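Local coordinates for putative cytoplasmic protein (Salmonella typhimurium, PDB 4JUR) that probably acts as an amidase effector of the type VI secretion system, hydrolysing amide bonds in the cell-wall peptidoglycan of target bacteria, at residues A[98-103]-A[137-142]; A[129-134]-A[169-174]; A[114-119]-A[154-159]. All coordinates share one frame; numbering follows the deposited sequence.

Interaction 1. Residues A[98-103]-A[137-142]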
loop_
_atom_site.group_PDB
_atom_site.type_symbol
_atom_site.label_atom_id
_atom_site.label_comp_id
_atom_site.label_asym_id
_atom_site.label_seq_id
_atom_site.Cartn_x
_atom_site.Cartn_y
_atom_site.Cartn_z
HETATM N N MSE A 98 -3.209 -0.971 -27.593
HETATM C CA MSE A 98 -4.167 -1.360 -28.636
HETATM C C MSE A 98 -4.618 -0.170 -29.501
HETATM O O MSE A 98 -4.630 -0.245 -30.752
HETATM C CB MSE A 98 -5.390 -2.042 -28.014
HETATM C CG MSE A 98 -6.381 -2.651 -29.021
HETATM SE SE MSE A 98 -5.638 -4.165 -30.061
HETATM C CE MSE A 98 -5.213 -3.229 -31.723
ATOM N N ILE A 99 -4.991 0.916 -28.823
ATOM C CA ILE A 99 -5.424 2.148 -29.481
ATOM C C ILE A 99 -4.309 2.737 -30.349
ATOM O O ILE A 99 -4.542 3.067 -31.512
ATOM C CB ILE A 99 -5.906 3.211 -28.460
ATOM C CG1 ILE A 99 -7.171 2.741 -27.750
ATOM C CG2 ILE A 99 -6.166 4.538 -29.131
ATOM C CD1 ILE A 99 -7.517 3.566 -26.533
ATOM N N ASP A 100 -3.102 2.864 -29.794
ATOM C CA ASP A 100 -1.972 3.328 -30.601
ATOM C C ASP A 100 -1.747 2.425 -31.825
ATOM O O ASP A 100 -1.499 2.915 -32.934
ATOM C CB ASP A 100 -0.688 3.424 -29.767
ATOM C CG ASP A 100 -0.750 4.533 -28.734
ATOM O OD1 ASP A 100 -1.581 5.452 -28.925
ATOM O OD2 ASP A 100 0.022 4.488 -27.740
ATOM N N TYR A 101 -1.853 1.115 -31.616
ATOM C CA TYR A 101 -1.663 0.144 -32.689
ATOM C C TYR A 101 -2.625 0.379 -33.852
ATOM O O TYR A 101 -2.231 0.282 -35.005
ATOM C CB TYR A 101 -1.806 -1.294 -32.168
ATOM C CG TYR A 101 -1.622 -2.369 -33.224
ATOM C CD1 TYR A 101 -0.386 -2.994 -33.398
ATOM C CD2 TYR A 101 -2.684 -2.770 -34.043
ATOM C CE1 TYR A 101 -0.211 -3.976 -34.356
ATOM C CE2 TYR A 101 -2.514 -3.746 -35.008
ATOM C CZ TYR A 101 -1.280 -4.348 -35.150
ATOM O OH TYR A 101 -1.106 -5.324 -36.103
ATOM N N LEU A 102 -3.884 0.673 -33.553
ATOM C CA LEU A 102 -4.834 0.926 -34.633
ATOM C C LEU A 102 -4.370 2.052 -35.568
ATOM O O LEU A 102 -4.438 1.910 -36.789
ATOM C CB LEU A 102 -6.249 1.175 -34.094
ATOM C CG LEU A 102 -6.918 -0.013 -33.368
ATOM C CD1 LEU A 102 -8.263 0.394 -32.797
ATOM C CD2 LEU A 102 -7.082 -1.256 -34.265
ATOM N N THR A 103 -3.858 3.144 -35.010
ATOM C CA THR A 103 -3.442 4.280 -35.838
ATOM C C THR A 103 -2.095 4.048 -36.536
ATOM O O THR A 103 -1.902 4.467 -37.685
ATOM C CB THR A 103 -3.413 5.612 -35.065
ATOM O OG1 THR A 103 -4.600 5.742 -34.262
ATOM C CG2 THR A 103 -3.341 6.776 -36.047
ATOM N N ASN A 137 -8.394 2.096 -14.919
ATOM C CA ASN A 137 -7.581 1.076 -15.591
ATOM C C ASN A 137 -7.598 1.165 -17.120
ATOM O O ASN A 137 -6.960 0.356 -17.800
ATOM C CB ASN A 137 -8.011 -0.341 -15.171
ATOM C CG ASN A 137 -9.420 -0.704 -15.661
ATOM O OD1 ASN A 137 -10.375 0.059 -15.473
ATOM N ND2 ASN A 137 -9.545 -1.864 -16.299
ATOM N N ALA A 138 -8.330 2.127 -17.669
ATOM C CA ALA A 138 -8.508 2.150 -19.114
ATOM C C ALA A 138 -8.819 3.533 -19.625
ATOM O O ALA A 138 -9.768 4.165 -19.168
ATOM C CB ALA A 138 -9.612 1.169 -19.536
ATOM N N ARG A 139 -8.005 3.986 -20.577
ATOM C CA ARG A 139 -8.177 5.262 -21.255
ATOM C C ARG A 139 -9.465 5.249 -22.099
ATOM O O ARG A 139 -10.023 6.284 -22.456
ATOM C CB ARG A 139 -6.947 5.519 -22.133
ATOM C CG ARG A 139 -6.975 6.798 -22.971
ATOM C CD ARG A 139 -5.549 7.254 -23.323
ATOM N NE ARG A 139 -4.903 6.436 -24.352
ATOM C CZ ARG A 139 -4.727 6.822 -25.619
ATOM N NH1 ARG A 139 -5.152 8.019 -26.020
ATOM N NH2 ARG A 139 -4.115 6.018 -26.488
ATOM N N GLY A 140 -9.945 4.060 -22.404
ATOM C CA GLY A 140 -11.171 3.931 -23.149
ATOM C C GLY A 140 -11.433 2.515 -23.594
ATOM O O GLY A 140 -10.910 1.551 -23.033
ATOM N N HIS A 141 -12.230 2.405 -24.648
ATOM C CA HIS A 141 -12.813 1.147 -25.067
ATOM C C HIS A 141 -12.652 0.967 -26.582
ATOM O O HIS A 141 -12.762 1.916 -27.344
ATOM C CB HIS A 141 -14.288 1.139 -24.651
ATOM C CG HIS A 141 -14.989 -0.156 -24.922
ATOM N ND1 HIS A 141 -14.775 -1.293 -24.168
ATOM C CD2 HIS A 141 -15.896 -0.495 -25.865
ATOM C CE1 HIS A 141 -15.521 -2.277 -24.638
ATOM N NE2 HIS A 141 -16.204 -1.820 -25.673
ATOM N N VAL A 142 -12.387 -0.262 -27.006
ATOM C CA VAL A 142 -12.231 -0.586 -28.413
ATOM C C VAL A 142 -13.202 -1.700 -28.757
ATOM O O VAL A 142 -13.187 -2.735 -28.114
ATOM C CB VAL A 142 -10.803 -1.091 -28.707
ATOM C CG1 VAL A 142 -10.562 -1.215 -30.217
ATOM C CG2 VAL A 142 -9.793 -0.155 -28.087
#
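In the helix-on-sheet layer of the domain, M98, I99 and L102 of helix 95-106 meet V142 on strand 140-145, an edge strand of the four-stranded sheet within this chain. The short helix and strand axes come within 9.9 Å at a crossing angle of 53°. V142 divides its branches between the helical residues. Its CG1, anti to the backbone N (chi1 -171°), reaches tip to tip toward L102 and stands 3.8 Å from L102 CD1. Its CG2 lies 3.9 Å from I99 CG1, with the selenomethionine M98 farther off, its CG 4.3 Å from V142 CG2. Beta-branched V142 suits an extended strand and presents two methyls to this buried layer.

Toward the partly exposed border, R139 bends at chi3 and brings its guanidinium across I99 and D100. I99 CD1 lies over one face of that flat group, while I99 CG2 approaches R139 NH2 to 3.7 Å. The salt bridge from D100 OD1 to R139 NH2 is long, at 3.6 Å, with the carboxylate and guanidinium planes 47° apart, so the pair is not coplanar. N96 adds a weak hydrogen bond to R139 NE. M98 and V142 also touch M63 of helix 59-69. An aliphatic helix face laid on a sheet, with charges at its border, is in keeping with the alpha-plus-beta papain-like fold of clan CA peptidases.

Interaction 2. Residues A[129-134]-A[169-174]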
loop_
_atom_site.group_PDB
_atom_site.type_symbol
_atom_site.label_atom_id
_atom_site.label_comp_id
_atom_site.label_asym_id
_atom_site.label_seq_id
_atom_site.Cartn_x
_atom_site.Cartn_y
_atom_site.Cartn_z
ATOM N N VAL A 129 -13.306 3.346 -31.540
ATOM C CA VAL A 129 -12.569 3.625 -30.298
ATOM C C VAL A 129 -13.213 4.785 -29.556
ATOM O O VAL A 129 -13.428 5.867 -30.122
ATOM C CB VAL A 129 -11.084 4.003 -30.529
ATOM C CG1 VAL A 129 -10.447 4.425 -29.214
ATOM C CG2 VAL A 129 -10.295 2.834 -31.123
ATOM N N VAL A 130 -13.535 4.560 -28.285
ATOM C CA VAL A 130 -14.054 5.627 -27.451
ATOM C C VAL A 130 -13.079 5.915 -26.313
ATOM O O VAL A 130 -12.828 5.058 -25.466
ATOM C CB VAL A 130 -15.416 5.240 -26.884
ATOM C CG1 VAL A 130 -16.118 6.463 -26.359
ATOM C CG2 VAL A 130 -16.252 4.597 -27.980
ATOM N N LYS A 131 -12.516 7.115 -26.295
ATOM C CA LYS A 131 -11.590 7.524 -25.235
ATOM C C LYS A 131 -12.319 8.453 -24.296
ATOM O O LYS A 131 -13.242 9.135 -24.717
ATOM C CB LYS A 131 -10.406 8.295 -25.817
ATOM C CG LYS A 131 -9.346 7.463 -26.490
ATOM C CD LYS A 131 -8.106 8.308 -26.764
ATOM C CE LYS A 131 -7.920 8.624 -28.256
ATOM N NZ LYS A 131 -8.930 9.612 -28.771
ATOM N N GLY A 132 -11.876 8.518 -23.043
ATOM C CA GLY A 132 -12.518 9.356 -22.043
ATOM C C GLY A 132 -12.034 9.074 -20.628
ATOM O O GLY A 132 -11.146 8.256 -20.429
ATOM N N HIS A 133 -12.635 9.730 -19.636
ATOM C CA HIS A 133 -12.119 9.635 -18.258
ATOM C C HIS A 133 -13.123 8.962 -17.329
ATOM O O HIS A 133 -14.308 8.952 -17.624
ATOM C CB HIS A 133 -11.776 11.026 -17.714
ATOM C CG HIS A 133 -12.976 11.916 -17.561
ATOM N ND1 HIS A 133 -13.729 11.962 -16.404
ATOM C CD2 HIS A 133 -13.575 12.767 -18.434
ATOM C CE1 HIS A 133 -14.727 12.817 -16.563
ATOM N NE2 HIS A 133 -14.653 13.322 -17.784
ATOM N N GLY A 134 -12.651 8.425 -16.204
ATOM C CA GLY A 134 -13.525 7.801 -15.218
ATOM C C GLY A 134 -13.146 6.354 -14.909
ATOM O O GLY A 134 -13.463 5.832 -13.849
ATOM N N VAL A 169 -14.021 11.444 -26.853
ATOM C CA VAL A 169 -13.901 11.378 -28.301
ATOM C C VAL A 169 -14.193 9.969 -28.796
ATOM O O VAL A 169 -13.863 8.993 -28.138
ATOM C CB VAL A 169 -12.539 11.923 -28.805
ATOM C CG1 VAL A 169 -11.468 11.808 -27.735
ATOM C CG2 VAL A 169 -12.113 11.256 -30.095
ATOM N N GLY A 170 -14.890 9.865 -29.919
ATOM C CA GLY A 170 -15.072 8.581 -30.542
ATOM C C GLY A 170 -14.409 8.630 -31.898
ATOM O O GLY A 170 -14.548 9.611 -32.626
ATOM N N THR A 171 -13.668 7.590 -32.248
ATOM C CA THR A 171 -13.090 7.560 -33.576
ATOM C C THR A 171 -13.324 6.221 -34.274
ATOM O O THR A 171 -13.331 5.166 -33.641
ATOM C CB THR A 171 -11.601 8.039 -33.606
ATOM O OG1 THR A 171 -10.782 7.060 -34.249
ATOM C CG2 THR A 171 -11.075 8.327 -32.210
ATOM N N LEU A 172 -13.550 6.286 -35.583
ATOM C CA LEU A 172 -13.971 5.125 -36.362
ATOM C C LEU A 172 -13.118 4.913 -37.613
ATOM O O LEU A 172 -12.935 5.837 -38.433
ATOM C CB LEU A 172 -15.421 5.278 -36.796
ATOM C CG LEU A 172 -15.914 4.086 -37.603
ATOM C CD1 LEU A 172 -16.509 3.066 -36.652
ATOM C CD2 LEU A 172 -16.923 4.508 -38.647
ATOM N N TRP A 173 -12.587 3.699 -37.726
ATOM C CA TRP A 173 -12.019 3.203 -38.960
ATOM C C TRP A 173 -13.041 2.269 -39.586
ATOM O O TRP A 173 -13.403 1.233 -39.012
ATOM C CB TRP A 173 -10.751 2.410 -38.703
ATOM C CG TRP A 173 -9.610 3.195 -38.193
ATOM C CD1 TRP A 173 -8.588 3.705 -38.920
ATOM C CD2 TRP A 173 -9.346 3.527 -36.831
ATOM N NE1 TRP A 173 -7.701 4.352 -38.096
ATOM C CE2 TRP A 173 -8.144 4.256 -36.806
ATOM C CE3 TRP A 173 -10.017 3.292 -35.629
ATOM C CZ2 TRP A 173 -7.589 4.751 -35.624
ATOM C CZ3 TRP A 173 -9.461 3.782 -34.452
ATOM C CH2 TRP A 173 -8.257 4.500 -34.460
ATOM N N ILE A 174 -13.500 2.646 -40.770
ATOM C CA ILE A 174 -14.446 1.848 -41.507
ATOM C C ILE A 174 -13.814 0.525 -41.945
ATOM O O ILE A 174 -12.662 0.470 -42.368
ATOM C CB ILE A 174 -15.008 2.646 -42.689
ATOM C CG1 ILE A 174 -15.904 3.758 -42.156
ATOM C CG2 ILE A 174 -15.795 1.754 -43.661
ATOM C CD1 ILE A 174 -16.338 4.736 -43.226
#
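V129 and T171 face each other as a hydrogen-bonded pair of antiparallel strands, and both of their backbone groups are used across the contact. V129 N gives its hydrogen to T171 O at 2.8 Å, and T171 N returns one to V129 O at 2.7 Å, in the carbonyl plane. The next such pair is K131 with V169. There K131 N reaches V169 O at 3.0 Å, whereas V169 N to K131 O is longer, 3.2 Å, with the donor tilted 31° from the carbonyl plane.

Between them V130 and G170 form a non-hydrogen-bonded pair, so their amide groups turn outward, V130 to H141 and G170 to V113. Their alpha carbons still serve the contact: G170 CA donates a CA-H...O contact to V129 O at 3.2 Å, and V130 CA does the same to V169 O. G170 has no side chain, and its CA stands 4.4 Å from V130 CA, as is usual for such a pair.

On the face bearing V129, K131 and T171, the K131 chain bends and lays its NZ 3.5 Å from V169 CG1. W173 NE1 is hydrogen-bonded to G107 O, while the benzo-ring edge meets V129, CZ3 lying 3.6 Å from V129 CG2. Thus paired backbone amides hold two strands together in the middle of the sheet, partly exposed at the K131/V169 end, while side chains add van der Waals contact: V129 with W173, and the lysine chain and its NZ alongside V169.

Interaction 3. Residues A[114-119]-A[154-159]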
loop_
_atom_site.group_PDB
_atom_site.type_symbol
_atom_site.label_atom_id
_atom_site.label_comp_id
_atom_site.label_asym_id
_atom_site.label_seq_id
_atom_site.Cartn_x
_atom_site.Cartn_y
_atom_site.Cartn_z
ATOM N N ASN A 114 -16.099 14.628 -31.232
ATOM C CA ASN A 114 -16.082 15.016 -29.831
ATOM C C ASN A 114 -17.477 14.833 -29.239
ATOM O O ASN A 114 -18.471 14.998 -29.950
ATOM C CB ASN A 114 -15.582 16.448 -29.679
ATOM C CG ASN A 114 -14.206 16.641 -30.285
ATOM O OD1 ASN A 114 -13.364 15.736 -30.252
ATOM N ND2 ASN A 114 -13.973 17.811 -30.856
ATOM N N ASN A 115 -17.541 14.477 -27.954
ATOM C CA ASN A 115 -18.800 14.096 -27.306
ATOM C C ASN A 115 -19.674 13.111 -28.123
ATOM O O ASN A 115 -20.791 13.440 -28.536
ATOM C CB ASN A 115 -19.548 15.365 -26.896
ATOM C CG ASN A 115 -18.693 16.263 -25.983
ATOM O OD1 ASN A 115 -18.105 15.785 -25.001
ATOM N ND2 ASN A 115 -18.583 17.549 -26.328
ATOM N N PRO A 116 -19.151 11.897 -28.371
ATOM C CA PRO A 116 -19.771 10.964 -29.309
ATOM C C PRO A 116 -21.022 10.248 -28.788
ATOM O O PRO A 116 -21.051 9.771 -27.657
ATOM C CB PRO A 116 -18.658 9.948 -29.573
ATOM C CG PRO A 116 -17.860 9.942 -28.367
ATOM C CD PRO A 116 -17.932 11.331 -27.769
ATOM N N LYS A 117 -22.050 10.187 -29.633
ATOM C CA LYS A 117 -23.246 9.394 -29.372
ATOM C C LYS A 117 -23.502 8.577 -30.625
ATOM O O LYS A 117 -22.932 8.875 -31.672
ATOM C CB LYS A 117 -24.446 10.289 -29.038
ATOM C CG LYS A 117 -24.808 11.256 -30.146
ATOM C CD LYS A 117 -25.780 12.331 -29.701
ATOM C CE LYS A 117 -26.183 13.218 -30.885
ATOM N NZ LYS A 117 -27.199 14.235 -30.558
ATOM N N GLN A 118 -24.342 7.549 -30.517
ATOM C CA GLN A 118 -24.581 6.616 -31.623
ATOM C C GLN A 118 -24.938 7.261 -32.959
ATOM O O GLN A 118 -24.398 6.869 -33.999
ATOM C CB GLN A 118 -25.664 5.609 -31.265
ATOM C CG GLN A 118 -25.190 4.516 -30.343
ATOM C CD GLN A 118 -25.762 4.685 -28.958
ATOM O OE1 GLN A 118 -25.353 5.589 -28.216
ATOM N NE2 GLN A 118 -26.746 3.841 -28.607
ATOM N N SER A 119 -25.831 8.248 -32.917
ATOM C CA SER A 119 -26.314 8.908 -34.121
ATOM C C SER A 119 -25.171 9.457 -34.990
ATOM O O SER A 119 -25.304 9.539 -36.213
ATOM C CB SER A 119 -27.333 10.001 -33.770
ATOM O OG SER A 119 -26.718 11.145 -33.186
ATOM N N CYS A 154 -20.924 -0.023 -26.510
ATOM C CA CYS A 154 -20.244 1.050 -27.210
ATOM C C CYS A 154 -19.583 2.011 -26.250
ATOM O O CYS A 154 -18.539 2.577 -26.558
ATOM C CB CYS A 154 -21.222 1.807 -28.104
ATOM S SG CYS A 154 -21.920 0.776 -29.402
ATOM N N HIS A 155 -20.197 2.191 -25.086
ATOM C CA HIS A 155 -19.791 3.222 -24.134
ATOM C C HIS A 155 -19.736 4.613 -24.731
ATOM O O HIS A 155 -18.863 5.398 -24.389
ATOM C CB HIS A 155 -18.470 2.870 -23.465
ATOM C CG HIS A 155 -18.564 1.654 -22.608
ATOM N ND1 HIS A 155 -19.185 1.661 -21.379
ATOM C CD2 HIS A 155 -18.154 0.382 -22.818
ATOM C CE1 HIS A 155 -19.132 0.449 -20.858
ATOM N NE2 HIS A 155 -18.517 -0.346 -21.713
ATOM N N LEU A 156 -20.668 4.900 -25.634
ATOM C CA LEU A 156 -20.865 6.242 -26.146
ATOM C C LEU A 156 -21.674 7.025 -25.120
ATOM O O LEU A 156 -21.905 6.552 -24.019
ATOM C CB LEU A 156 -21.574 6.187 -27.506
ATOM C CG LEU A 156 -20.763 5.492 -28.613
ATOM C CD1 LEU A 156 -21.637 5.107 -29.787
ATOM C CD2 LEU A 156 -19.614 6.357 -29.097
ATOM N N LEU A 157 -22.094 8.233 -25.456
ATOM C CA LEU A 157 -22.816 9.057 -24.488
ATOM C C LEU A 157 -24.081 8.359 -24.007
ATOM O O LEU A 157 -24.878 7.880 -24.826
ATOM C CB LEU A 157 -23.169 10.417 -25.091
ATOM C CG LEU A 157 -22.147 11.546 -24.967
ATOM C CD1 LEU A 157 -22.648 12.744 -25.738
ATOM C CD2 LEU A 157 -21.938 11.927 -23.524
ATOM N N ASN A 158 -24.232 8.288 -22.682
ATOM C CA ASN A 158 -25.417 7.717 -22.012
ATOM C C ASN A 158 -25.518 6.193 -21.962
ATOM O O ASN A 158 -26.559 5.668 -21.573
ATOM C CB ASN A 158 -26.740 8.271 -22.585
ATOM C CG ASN A 158 -27.109 9.650 -22.035
ATOM O OD1 ASN A 158 -26.310 10.308 -21.335
ATOM N ND2 ASN A 158 -28.338 10.106 -22.365
ATOM N N ASP A 159 -24.475 5.482 -22.373
ATOM C CA ASP A 159 -24.492 4.027 -22.287
ATOM C C ASP A 159 -24.736 3.675 -20.826
ATOM O O ASP A 159 -24.066 4.206 -19.931
ATOM C CB ASP A 159 -23.156 3.444 -22.753
ATOM C CG ASP A 159 -23.207 1.925 -22.989
ATOM O OD1 ASP A 159 -23.476 1.157 -22.027
ATOM O OD2 ASP A 159 -22.940 1.501 -24.142
#
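One hydrogen bond joins the two loops: L157 N donates to P116 O at 2.9 Å, with an N-H...O angle of 154° and the donor in the carbonyl plane. Proline lacks an N-H, but its carbonyl remains a good acceptor. L157 packs its own side chain over the same region, CG standing 3.4 Å from P116 O and CD1 3.4 Å from N115 O.

The apolar contacts centre on L156, whose two methyls part to different neighbours. CD2 meets the proline ring, 3.7 Å from P116 CB, and CD1 meets the aliphatic part of a glutamine, 3.6 Å from Q118 CG. The Q118 chain bends at chi2 and lies obliquely across the leucine, OE1 3.9 Å from L156 CB. L156 also touches I128 and V130 of strand 126-133, and P116 touches F121.

Polar bonds within 154-159 shape the loop that presents these leucines. L156 to D159 is a type II turn, closed by D159 N to L156 O, and N158 takes its positive-phi corner, a conformation asparagine tolerates well. D159 OD2 accepts H155 N at 3.0 Å from above the carboxylate plane. A disulfide adds a covalent tie from C154 to C150. The contact thus rests on one backbone bond, supplemented by van der Waals packing of leucine carbons on proline, glutamine and backbone carbonyls, with 154-159 itself braced by its turn, the D159 carboxylate and the disulfide.

How the interactions relate
Interactions 1 and 2 involve neighbouring strands of the four-stranded sheet, and the loops of interaction 3 pack against it. Interactions 1 and 2 have centres about 8 Å apart and share strand pairing: H141 N lies 2.8 Å from V130 O, a probable hydrogen bond. I99 and L102 of interaction 1 also touch V129, so helix 95-106 covers both. Interaction 3 is centred about 9 Å from interaction 2, with P116 CG 3.4 Å from G170 N. Interactions 1 and 3 are about 16 Å apart by centres, yet H141 and H155 meet edge to face. H141 is also hydrogen-bonded to D152, a His-Asp pair such as occurs in several clan CA cysteine peptidases, possibly part of the active site here.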